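Local coordinates for phosphoribosylaminoimidazole carboxylase, ATPase subunit (Thermotoga maritima, PDB 3AX6), which probably catalyses the ATP-dependent carboxylation of 5-aminoimidazole ribonucleotide with bicarbonate to N5-carboxyaminoimidazole ribonucleotide in purine biosynthesis, at residues F102-F107 / N256-R261; E226-V231 / F241-F246; N303-E308 / Y341-H346. One frame throughout, in Å; residues are numbered along the deposited sequence.

Contact 1. Residues F102-F107 / N256-R261; sequences FVQKEF and NEIAPR. With ADP (adenosine-5'-diphosphate), chain E.
Q104 holds CG anti to its backbone N (chi1 170°) and stays extended beyond it, while E257, with CG also anti to N, bends at chi2. The two side chains cross at about a right angle between helix 101-110 and strand 253-259, which is the outermost strand, within this chain, of the large antiparallel sheet of the ATP-grasp fold. Q104 NE2 donates to E257 OE2 over 3.3 Å, nearly along the C-O axis of the carboxylate. OE2 lies close to the Q104 amide plane, and the amide and carboxylate planes stand 85° apart. The same OE2 takes a weak bond from I258 N, so two N-H groups grip it. Outside the segments, E257 OE1 forms a long, weak ion pair with K101. Q104 OE1 lies 4.0 Å from I258 CG1. N256 and E257 both face E244 of neighbouring strand 239-248, a classic beta bulge. K105 bends at chi2, and its NZ ends 3.6 Å from N256 O without bonding to it. The link to N256 runs through a water. K105 NZ donates to this water at 2.6 Å, and the water donates to N256 OD1 at 2.8 Å. This is consistent with an amide turned so that ND2 points to the alpha-phosphate. N256 ND2 makes weak bonds to ADP O1A and O2A, each 3.4 Å long.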
loop_
_atom_site.group_PDB
_atom_site.type_symbol
_atom_site.label_atom_id
_atom_site.label_comp_id
_atom_site.label_asym_id
_atom_site.label_seq_id
_atom_site.Cartn_x
_atom_site.Cartn_y
_atom_site.Cartn_z
ATOM N N PHE A 102 -10.125 9.128 33.716
ATOM C CA PHE A 102 -10.004 10.185 34.714
ATOM C C PHE A 102 -8.585 10.739 34.777
ATOM O O PHE A 102 -8.381 11.952 34.722
ATOM C CB PHE A 102 -10.427 9.695 36.104
ATOM C CG PHE A 102 -10.327 10.758 37.161
ATOM C CD1 PHE A 102 -9.272 10.765 38.065
ATOM C CD2 PHE A 102 -11.262 11.785 37.216
ATOM C CE1 PHE A 102 -9.149 11.782 39.004
ATOM C CE2 PHE A 102 -11.147 12.804 38.151
ATOM C CZ PHE A 102 -10.089 12.804 39.047
ATOM N N VAL A 103 -7.602 9.856 34.897
ATOM C CA VAL A 103 -6.218 10.307 34.936
ATOM C C VAL A 103 -5.934 11.054 33.631
ATOM O O VAL A 103 -5.234 12.070 33.624
ATOM C CB VAL A 103 -5.241 9.119 35.095
ATOM C CG1 VAL A 103 -5.500 8.403 36.415
ATOM C CG2 VAL A 103 -5.409 8.158 33.950
ATOM N N GLN A 104 -6.504 10.562 32.532
ATOM C CA GLN A 104 -6.326 11.200 31.230
ATOM C C GLN A 104 -6.836 12.638 31.279
ATOM O O GLN A 104 -6.145 13.558 30.852
ATOM C CB GLN A 104 -7.067 10.419 30.140
ATOM C CG GLN A 104 -7.133 11.144 28.802
ATOM C CD GLN A 104 -7.777 10.313 27.713
ATOM O OE1 GLN A 104 -8.608 10.810 26.950
ATOM N NE2 GLN A 104 -7.394 9.046 27.628
ATOM N N LYS A 105 -8.045 12.827 31.808
ATOM C CA LYS A 105 -8.637 14.161 31.934
ATOM C C LYS A 105 -7.794 15.045 32.861
ATOM O O LYS A 105 -7.582 16.226 32.592
ATOM C CB LYS A 105 -10.061 14.060 32.495
ATOM C CG LYS A 105 -11.083 13.448 31.546
ATOM C CD LYS A 105 -11.242 14.300 30.302
ATOM C CE LYS A 105 -12.233 13.697 29.324
ATOM N NZ LYS A 105 -12.320 14.507 28.075
ATOM N N GLU A 106 -7.327 14.454 33.955
ATOM C CA GLU A 106 -6.500 15.136 34.949
ATOM C C GLU A 106 -5.223 15.626 34.257
ATOM O O GLU A 106 -4.765 16.743 34.484
ATOM C CB GLU A 106 -6.149 14.145 36.068
ATOM C CG GLU A 106 -5.821 14.735 37.434
ATOM C CD GLU A 106 -7.056 14.953 38.306
ATOM O OE1 GLU A 106 -6.897 15.148 39.532
ATOM O OE2 GLU A 106 -8.180 14.937 37.766
ATOM N N PHE A 107 -4.656 14.777 33.402
ATOM C CA PHE A 107 -3.438 15.122 32.674
ATOM C C PHE A 107 -3.637 16.268 31.695
ATOM O O PHE A 107 -2.847 17.212 31.654
ATOM C CB PHE A 107 -2.904 13.908 31.911
ATOM C CG PHE A 107 -1.820 14.245 30.933
ATOM C CD1 PHE A 107 -2.121 14.480 29.601
ATOM C CD2 PHE A 107 -0.497 14.350 31.350
ATOM C CE1 PHE A 107 -1.117 14.816 28.691
ATOM C CE2 PHE A 107 0.517 14.685 30.452
ATOM C CZ PHE A 107 0.206 14.918 29.118
ATOM N N ASN A 256 -11.790 14.881 23.570
ATOM C CA ASN A 256 -12.546 13.844 24.255
ATOM C C ASN A 256 -11.777 12.550 24.493
ATOM O O ASN A 256 -11.891 11.944 25.559
ATOM C CB ASN A 256 -13.815 13.543 23.449
ATOM C CG ASN A 256 -14.522 12.285 23.910
ATOM O OD1 ASN A 256 -14.891 12.162 25.071
ATOM N ND2 ASN A 256 -14.721 11.350 22.994
ATOM N N GLU A 257 -10.987 12.130 23.512
ATOM C CA GLU A 257 -10.263 10.873 23.639
ATOM C C GLU A 257 -8.913 10.860 22.936
ATOM O O GLU A 257 -8.687 11.595 21.978
ATOM C CB GLU A 257 -11.140 9.741 23.084
ATOM C CG GLU A 257 -10.626 8.337 23.356
ATOM C CD GLU A 257 -10.640 7.996 24.826
ATOM O OE1 GLU A 257 -11.739 7.818 25.386
ATOM O OE2 GLU A 257 -9.551 7.918 25.423
ATOM N N ILE A 258 -8.022 10.003 23.424
ATOM C CA ILE A 258 -6.688 9.852 22.855
ATOM C C ILE A 258 -6.424 8.378 22.578
ATOM O O ILE A 258 -6.579 7.543 23.467
ATOM C CB ILE A 258 -5.588 10.315 23.831
ATOM C CG1 ILE A 258 -5.809 11.771 24.244
ATOM C CG2 ILE A 258 -4.225 10.124 23.180
ATOM C CD1 ILE A 258 -4.774 12.286 25.231
ATOM N N ALA A 259 -6.022 8.057 21.353
ATOM C CA ALA A 259 -5.706 6.682 20.990
ATOM C C ALA A 259 -4.202 6.631 20.699
ATOM O O ALA A 259 -3.732 7.251 19.744
ATOM C CB ALA A 259 -6.496 6.272 19.762
ATOM N N PRO A 260 -3.430 5.886 21.515
ATOM C CA PRO A 260 -1.974 5.744 21.371
ATOM C C PRO A 260 -1.578 4.725 20.310
ATOM O O PRO A 260 -0.813 3.794 20.584
ATOM C CB PRO A 260 -1.553 5.295 22.758
ATOM C CG PRO A 260 -2.649 4.330 23.085
ATOM C CD PRO A 260 -3.906 5.090 22.660
ATOM N N ARG A 261 -2.078 4.908 19.093
ATOM C CA ARG A 261 -1.782 3.968 18.031
ATOM C C ARG A 261 -2.484 4.403 16.763
ATOM O O ARG A 261 -3.265 5.357 16.781
ATOM C CB ARG A 261 -2.321 2.593 18.420
ATOM C CG ARG A 261 -3.819 2.626 18.750
ATOM C CD ARG A 261 -4.404 1.227 18.919
ATOM N NE ARG A 261 -5.806 1.254 19.335
ATOM C CZ ARG A 261 -6.813 1.704 18.589
ATOM N NH1 ARG A 261 -6.590 2.173 17.372
ATOM N NH2 ARG A 261 -8.050 1.683 19.063
HETATM P PB ADP E . -16.440 5.602 23.814
HETATM O O1B ADP E . -15.647 6.152 22.679
HETATM O O2B ADP E . -17.737 4.830 23.223
HETATM O O3B ADP E . -15.470 4.537 24.685
HETATM P PA ADP E . -17.071 8.283 24.224
HETATM O O1A ADP E . -16.355 9.221 25.122
HETATM O O2A ADP E . -16.439 8.410 22.735
HETATM O O3A ADP E . -16.942 6.768 24.861
HETATM O "O5'" ADP E . -18.651 8.677 24.232
HETATM C "C5'" ADP E . -19.247 8.235 23.001
HETATM C "C4'" ADP E . -20.214 9.295 22.461
HETATM O "O4'" ADP E . -20.972 9.916 23.550
HETATM C "C3'" ADP E . -19.464 10.430 21.743
HETATM O "O3'" ADP E . -19.206 10.124 20.364
HETATM C "C2'" ADP E . -20.393 11.626 21.944
HETATM O "O2'" ADP E . -21.354 11.718 20.891
HETATM C "C1'" ADP E . -21.038 11.357 23.318
HETATM N N9 ADP E . -20.370 12.121 24.393
HETATM C C8 ADP E . -19.186 11.818 25.020
HETATM N N7 ADP E . -18.900 12.718 25.912
HETATM C C5 ADP E . -19.870 13.656 25.928
HETATM C C6 ADP E . -20.107 14.850 26.664
HETATM N N6 ADP E . -19.211 15.266 27.622
HETATM N N1 ADP E . -21.223 15.567 26.408
HETATM C C2 ADP E . -22.105 15.182 25.481
HETATM N N3 ADP E . -21.921 14.068 24.766
HETATM C C4 ADP E . -20.832 13.287 24.953
HETATM O O HOH W 1 -14.625 14.239 26.854
#

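Contact 2. Residues E226-V231 / F241-F246; sequences EIATSV and FGIEMF. With ADP (adenosine-5'-diphosphate), chain E.
A228 and I243 carry the closest backbone approach, and the contacts between helix and strand are all apolar. The methyl of A228 sits against the branch point of I243. Its CB lies 3.9 Å from I243 CG1 and 4.0 Å from I243 CG2. I243 has CG1 anti to its carbonyl carbon (chi1 -50°) and CG2 anti to its N, which spreads the two branches around that methyl. Beyond the branch, I243 CD1 reaches V231 CG1 at 3.8 Å, and these two side chains slide past each other in opposite directions. An alanine in place of I243 would keep the CB contact with A228 but would probably open a gap beside V231 CG1, which would lose CD1 as its neighbour. M245, modelled as selenomethionine, belongs to the same apolar group. M245 SE lies 4.0 Å from I227 CB, with I227 CG2 a little farther off. The chain then bends at chi3 (-80°), and CE comes to 4.3 Å from A228 CB.

This is helix-on-sheet packing within the ATP-grasp fold. Helix 218-235 lies on one face of the large antiparallel sheet, and segments 226-231 and 241-246 run at 134° to each other. Their axes come to 9.1 Å, consistent with the small A228 facing the strand. The helix also reaches V180 of strand 174-184 through A228 and I258 of strand 253-259 through V231, while T229 reaches strand 190-198.

The other kind of contact is with the nucleotide. F246 belongs to the ADP pocket and also packs on I174 and N256. ADP C8 lies at the edge of its ring, near the ring plane, 3.7 Å from F246 CZ.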
loop_
_atom_site.group_PDB
_atom_site.type_symbol
_atom_site.label_atom_id
_atom_site.label_comp_id
_atom_site.label_asym_id
_atom_site.label_seq_id
_atom_site.Cartn_x
_atom_site.Cartn_y
_atom_site.Cartn_z
ATOM N N GLU A 226 -3.877 22.363 16.251
ATOM C CA GLU A 226 -3.058 22.942 17.308
ATOM C C GLU A 226 -3.322 22.200 18.626
ATOM O O GLU A 226 -2.383 21.840 19.339
ATOM C CB GLU A 226 -3.373 24.438 17.471
ATOM C CG GLU A 226 -2.941 25.302 16.283
ATOM C CD GLU A 226 -3.307 26.782 16.432
ATOM O OE1 GLU A 226 -2.969 27.567 15.519
ATOM O OE2 GLU A 226 -3.929 27.164 17.453
ATOM N N ILE A 227 -4.593 21.966 18.937
ATOM C CA ILE A 227 -4.955 21.261 20.162
ATOM C C ILE A 227 -4.333 19.868 20.154
ATOM O O ILE A 227 -3.699 19.450 21.119
ATOM C CB ILE A 227 -6.490 21.082 20.296
ATOM C CG1 ILE A 227 -7.204 22.432 20.192
ATOM C CG2 ILE A 227 -6.819 20.404 21.618
ATOM C CD1 ILE A 227 -6.843 23.405 21.260
ATOM N N ALA A 228 -4.532 19.154 19.052
ATOM C CA ALA A 228 -4.020 17.797 18.903
ATOM C C ALA A 228 -2.514 17.734 19.054
ATOM O O ALA A 228 -1.987 16.866 19.744
ATOM C CB ALA A 228 -4.429 17.225 17.551
ATOM N N THR A 229 -1.822 18.651 18.395
ATOM C CA THR A 229 -0.373 18.696 18.473
ATOM C C THR A 229 0.090 18.924 19.913
ATOM O O THR A 229 1.034 18.287 20.382
ATOM C CB THR A 229 0.183 19.813 17.577
ATOM O OG1 THR A 229 -0.178 19.548 16.211
ATOM C CG2 THR A 229 1.702 19.889 17.709
ATOM N N SER A 230 -0.586 19.824 20.618
ATOM C CA SER A 230 -0.226 20.118 21.999
ATOM C C SER A 230 -0.418 18.898 22.903
ATOM O O SER A 230 0.246 18.768 23.935
ATOM C CB SER A 230 -1.063 21.278 22.519
ATOM O OG SER A 230 -2.409 20.875 22.687
ATOM N N VAL A 231 -1.332 18.008 22.524
ATOM C CA VAL A 231 -1.580 16.800 23.313
ATOM C C VAL A 231 -0.371 15.864 23.258
ATOM O O VAL A 231 0.159 15.445 24.287
ATOM C CB VAL A 231 -2.805 16.011 22.804
ATOM C CG1 VAL A 231 -2.851 14.648 23.485
ATOM C CG2 VAL A 231 -4.085 16.780 23.084
ATOM N N PHE A 241 -0.594 9.256 17.058
ATOM C CA PHE A 241 -1.750 9.257 17.951
ATOM C C PHE A 241 -3.039 9.732 17.302
ATOM O O PHE A 241 -3.028 10.604 16.426
ATOM C CB PHE A 241 -1.467 10.139 19.176
ATOM C CG PHE A 241 -0.274 9.709 19.971
ATOM C CD1 PHE A 241 1.008 9.811 19.441
ATOM C CD2 PHE A 241 -0.430 9.158 21.236
ATOM C CE1 PHE A 241 2.117 9.367 20.157
ATOM C CE2 PHE A 241 0.677 8.713 21.958
ATOM C CZ PHE A 241 1.948 8.818 21.417
ATOM N N GLY A 242 -4.146 9.144 17.752
ATOM C CA GLY A 242 -5.460 9.515 17.266
ATOM C C GLY A 242 -6.077 10.420 18.321
ATOM O O GLY A 242 -6.335 9.982 19.441
ATOM N N ILE A 243 -6.280 11.690 17.978
ATOM C CA ILE A 243 -6.856 12.656 18.909
ATOM C C ILE A 243 -8.294 12.980 18.500
ATOM O O ILE A 243 -8.531 13.605 17.467
ATOM C CB ILE A 243 -6.043 13.976 18.929
ATOM C CG1 ILE A 243 -4.546 13.690 19.104
ATOM C CG2 ILE A 243 -6.559 14.872 20.049
ATOM C CD1 ILE A 243 -4.191 12.922 20.358
ATOM N N GLU A 244 -9.249 12.544 19.314
ATOM C CA GLU A 244 -10.662 12.781 19.031
ATOM C C GLU A 244 -11.140 14.025 19.760
ATOM O O GLU A 244 -10.926 14.173 20.953
ATOM C CB GLU A 244 -11.476 11.560 19.447
ATOM C CG GLU A 244 -11.078 10.319 18.680
ATOM C CD GLU A 244 -11.655 9.061 19.277
ATOM O OE1 GLU A 244 -12.873 9.041 19.554
ATOM O OE2 GLU A 244 -10.888 8.091 19.466
HETATM N N MSE A 245 -11.790 14.922 19.032
HETATM C CA MSE A 245 -12.255 16.173 19.617
HETATM C C MSE A 245 -13.702 16.498 19.276
HETATM O O MSE A 245 -14.281 15.926 18.349
HETATM C CB MSE A 245 -11.359 17.326 19.138
HETATM C CG MSE A 245 -9.887 17.178 19.493
HETATM SE SE MSE A 245 -8.748 18.389 18.489
HETATM C CE MSE A 245 -8.673 17.372 16.843
ATOM N N PHE A 246 -14.275 17.425 20.042
ATOM C CA PHE A 246 -15.643 17.883 19.830
ATOM C C PHE A 246 -15.623 19.343 19.416
ATOM O O PHE A 246 -14.887 20.144 19.992
ATOM C CB PHE A 246 -16.476 17.814 21.113
ATOM C CG PHE A 246 -16.734 16.432 21.621
ATOM C CD1 PHE A 246 -16.863 15.359 20.748
ATOM C CD2 PHE A 246 -16.903 16.213 22.985
ATOM C CE1 PHE A 246 -17.156 14.091 21.220
ATOM C CE2 PHE A 246 -17.199 14.944 23.470
ATOM C CZ PHE A 246 -17.326 13.879 22.583
HETATM P PB ADP E . -16.440 5.602 23.814
HETATM O O1B ADP E . -15.647 6.152 22.679
HETATM O O2B ADP E . -17.737 4.830 23.223
HETATM O O3B ADP E . -15.470 4.537 24.685
HETATM P PA ADP E . -17.071 8.283 24.224
HETATM O O1A ADP E . -16.355 9.221 25.122
HETATM O O2A ADP E . -16.439 8.410 22.735
HETATM O O3A ADP E . -16.942 6.768 24.861
HETATM O "O5'" ADP E . -18.651 8.677 24.232
HETATM C "C5'" ADP E . -19.247 8.235 23.001
HETATM C "C4'" ADP E . -20.214 9.295 22.461
HETATM O "O4'" ADP E . -20.972 9.916 23.550
HETATM C "C3'" ADP E . -19.464 10.430 21.743
HETATM O "O3'" ADP E . -19.206 10.124 20.364
HETATM C "C2'" ADP E . -20.393 11.626 21.944
HETATM O "O2'" ADP E . -21.354 11.718 20.891
HETATM C "C1'" ADP E . -21.038 11.357 23.318
HETATM N N9 ADP E . -20.370 12.121 24.393
HETATM C C8 ADP E . -19.186 11.818 25.020
HETATM N N7 ADP E . -18.900 12.718 25.912
HETATM C C5 ADP E . -19.870 13.656 25.928
HETATM C C6 ADP E . -20.107 14.850 26.664
HETATM N N6 ADP E . -19.211 15.266 27.622
HETATM N N1 ADP E . -21.223 15.567 26.408
HETATM C C2 ADP E . -22.105 15.182 25.481
HETATM N N3 ADP E . -21.921 14.068 24.766
HETATM C C4 ADP E . -20.832 13.287 24.953
#

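Contact 3. Residues N303-E308 / Y341-H346; sequences NLLGEE and YRKMGH
L304 and G345 form a hydrogen-bonded pair between antiparallel strands 299-305 and 343-350, flanked by the non-hydrogen-bonded pairs N303 with H346 and L305 with K343. The register shifts by one at a classic beta bulge in the C-terminal domain, where M344 and G345 both face L304. L304 O takes a bond from M344 N at 2.9 Å and a weak second one from G345 N. L304 N donates to G345 O at 2.6 Å. At its backbone angles, a side chain on G345 would collide with the carbonyl O of M344. Past the bulge the pairing continues into the loops. G306 N donates to R342 O at 3.0 Å, and Y341 N to G306 O at 2.9 Å. L305 CA also makes a C-H...O contact with R342 O.

Side chains lie on both faces of the sheet. L304 packs on L368 and V370, and M344 also reaches V370, so strand 369-372 covers that part. N303 and H346 share the other face with L305 and K343. N303 OD1 lies 4.1 Å from H346 CB, but its polar partner is N264. H346 has CG between its N and carbonyl carbon (chi1 70°), which leads the ring away from segment 303-308, to stack on H267. Its ND1 bonds to the hydroxyl of Y333. L305 and K343 run side by side, pointing the same way. The packing there is tight, with L305 CD2 only 3.5 Å from K343 CG.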
loop_
_atom_site.group_PDB
_atom_site.type_symbol
_atom_site.label_atom_id
_atom_site.label_comp_id
_atom_site.label_asym_id
_atom_site.label_seq_id
_atom_site.Cartn_x
_atom_site.Cartn_y
_atom_site.Cartn_z
ATOM N N ASN A 303 -16.620 1.996 6.857
ATOM C CA ASN A 303 -16.318 0.674 7.385
ATOM C C ASN A 303 -17.263 -0.372 6.827
ATOM O O ASN A 303 -18.445 -0.118 6.639
ATOM C CB ASN A 303 -16.419 0.655 8.917
ATOM C CG ASN A 303 -15.283 1.391 9.585
ATOM O OD1 ASN A 303 -14.117 1.155 9.283
ATOM N ND2 ASN A 303 -15.618 2.285 10.509
ATOM N N LEU A 304 -16.723 -1.547 6.546
ATOM C CA LEU A 304 -17.531 -2.649 6.061
ATOM C C LEU A 304 -17.661 -3.589 7.244
ATOM O O LEU A 304 -16.658 -4.093 7.747
ATOM C CB LEU A 304 -16.841 -3.373 4.907
ATOM C CG LEU A 304 -16.938 -2.757 3.516
ATOM C CD1 LEU A 304 -16.251 -3.671 2.526
ATOM C CD2 LEU A 304 -18.393 -2.578 3.130
ATOM N N LEU A 305 -18.891 -3.803 7.703
ATOM C CA LEU A 305 -19.141 -4.690 8.830
ATOM C C LEU A 305 -19.980 -5.854 8.336
ATOM O O LEU A 305 -20.729 -5.720 7.372
ATOM C CB LEU A 305 -19.911 -3.962 9.941
ATOM C CG LEU A 305 -19.410 -2.621 10.484
ATOM C CD1 LEU A 305 -20.363 -2.156 11.573
ATOM C CD2 LEU A 305 -18.004 -2.749 11.041
ATOM N N GLY A 306 -19.856 -6.999 8.992
ATOM C CA GLY A 306 -20.644 -8.145 8.580
ATOM C C GLY A 306 -22.114 -7.828 8.755
ATOM O O GLY A 306 -22.511 -7.284 9.779
ATOM N N GLU A 307 -22.919 -8.152 7.752
ATOM C CA GLU A 307 -24.353 -7.908 7.804
ATOM C C GLU A 307 -24.998 -8.824 8.833
ATOM O O GLU A 307 -24.471 -9.901 9.144
ATOM C CB GLU A 307 -24.996 -8.167 6.436
ATOM C CG GLU A 307 -24.673 -7.134 5.366
ATOM C CD GLU A 307 -25.110 -5.730 5.761
ATOM O OE1 GLU A 307 -26.306 -5.540 6.084
ATOM O OE2 GLU A 307 -24.256 -4.816 5.748
ATOM N N GLU A 308 -26.141 -8.392 9.357
ATOM C CA GLU A 308 -26.883 -9.176 10.339
ATOM C C GLU A 308 -27.351 -10.506 9.745
ATOM O O GLU A 308 -27.641 -10.596 8.554
ATOM C CB GLU A 308 -28.105 -8.394 10.821
ATOM C CG GLU A 308 -27.796 -7.229 11.734
ATOM C CD GLU A 308 -29.015 -6.359 11.990
ATOM O OE1 GLU A 308 -30.070 -6.903 12.381
ATOM O OE2 GLU A 308 -28.915 -5.129 11.797
ATOM N N TYR A 341 -21.922 -7.013 12.629
ATOM C CA TYR A 341 -21.264 -5.838 13.201
ATOM C C TYR A 341 -19.748 -5.877 13.271
ATOM O O TYR A 341 -19.115 -4.842 13.487
ATOM C CB TYR A 341 -21.849 -5.555 14.589
ATOM C CG TYR A 341 -23.361 -5.620 14.588
ATOM C CD1 TYR A 341 -24.120 -4.705 13.850
ATOM C CD2 TYR A 341 -24.032 -6.646 15.255
ATOM C CE1 TYR A 341 -25.518 -4.817 13.770
ATOM C CE2 TYR A 341 -25.424 -6.768 15.182
ATOM C CZ TYR A 341 -26.157 -5.854 14.438
ATOM O OH TYR A 341 -27.522 -5.990 14.355
ATOM N N ARG A 342 -19.156 -7.053 13.087
ATOM C CA ARG A 342 -17.699 -7.160 13.127
ATOM C C ARG A 342 -17.074 -6.374 11.971
ATOM O O ARG A 342 -17.631 -6.323 10.872
ATOM C CB ARG A 342 -17.258 -8.621 13.025
ATOM C CG ARG A 342 -15.754 -8.780 12.867
ATOM C CD ARG A 342 -15.357 -10.217 12.596
ATOM N NE ARG A 342 -15.598 -11.091 13.740
ATOM C CZ ARG A 342 -15.237 -12.369 13.787
ATOM N NH1 ARG A 342 -14.617 -12.919 12.752
ATOM N NH2 ARG A 342 -15.495 -13.097 14.867
ATOM N N LYS A 343 -15.921 -5.760 12.223
ATOM C CA LYS A 343 -15.233 -5.000 11.189
ATOM C C LYS A 343 -14.513 -5.959 10.229
ATOM O O LYS A 343 -13.515 -6.584 10.588
ATOM C CB LYS A 343 -14.228 -4.027 11.818
ATOM C CG LYS A 343 -14.867 -2.877 12.582
ATOM C CD LYS A 343 -13.834 -1.833 13.019
ATOM C CE LYS A 343 -14.476 -0.720 13.856
ATOM N NZ LYS A 343 -13.516 0.352 14.275
HETATM N N MSE A 344 -15.032 -6.069 9.010
HETATM C CA MSE A 344 -14.457 -6.947 7.999
HETATM C C MSE A 344 -13.561 -6.181 7.026
HETATM O O MSE A 344 -12.831 -6.778 6.241
HETATM C CB MSE A 344 -15.574 -7.646 7.226
HETATM C CG MSE A 344 -16.470 -8.521 8.092
HETATM SE SE MSE A 344 -15.447 -9.865 9.031
HETATM C CE MSE A 344 -15.324 -11.185 7.610
ATOM N N GLY A 345 -13.624 -4.858 7.073
ATOM C CA GLY A 345 -12.806 -4.059 6.180
ATOM C C GLY A 345 -13.372 -2.668 6.012
ATOM O O GLY A 345 -14.216 -2.227 6.799
ATOM N N HIS A 346 -12.888 -1.963 4.999
ATOM C CA HIS A 346 -13.378 -0.630 4.705
ATOM C C HIS A 346 -13.182 -0.359 3.223
ATOM O O HIS A 346 -12.461 -1.092 2.541
ATOM C CB HIS A 346 -12.644 0.442 5.548
ATOM C CG HIS A 346 -11.209 0.667 5.162
ATOM N ND1 HIS A 346 -10.166 -0.046 5.713
ATOM C CD2 HIS A 346 -10.645 1.535 4.287
ATOM C CE1 HIS A 346 -9.023 0.372 5.195
ATOM N NE2 HIS A 346 -9.286 1.330 4.326
#

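Overall arrangement
From the N terminus, the chain passes through the preATP-grasp region into helix 101-110, where contact 1 opens. Contact 1 closes a long loop by tying this helix to strand 253-259. Contact 2 is nested inside that loop. It closes a short connection, tying helix 218-235 to strand 239-248. The two are adjacent: A259 N reaches G242 O at 2.7 Å in a probable hydrogen bond, and both touch ADP. Contact 3 follows in series and crosses neither. It closes a loop of the C-terminal domain by pairing strands 299-305 and 343-350, on the opposite side of the chain's centre, about 27 Å from each, centre to centre. All three contacts reach the same large antiparallel sheet.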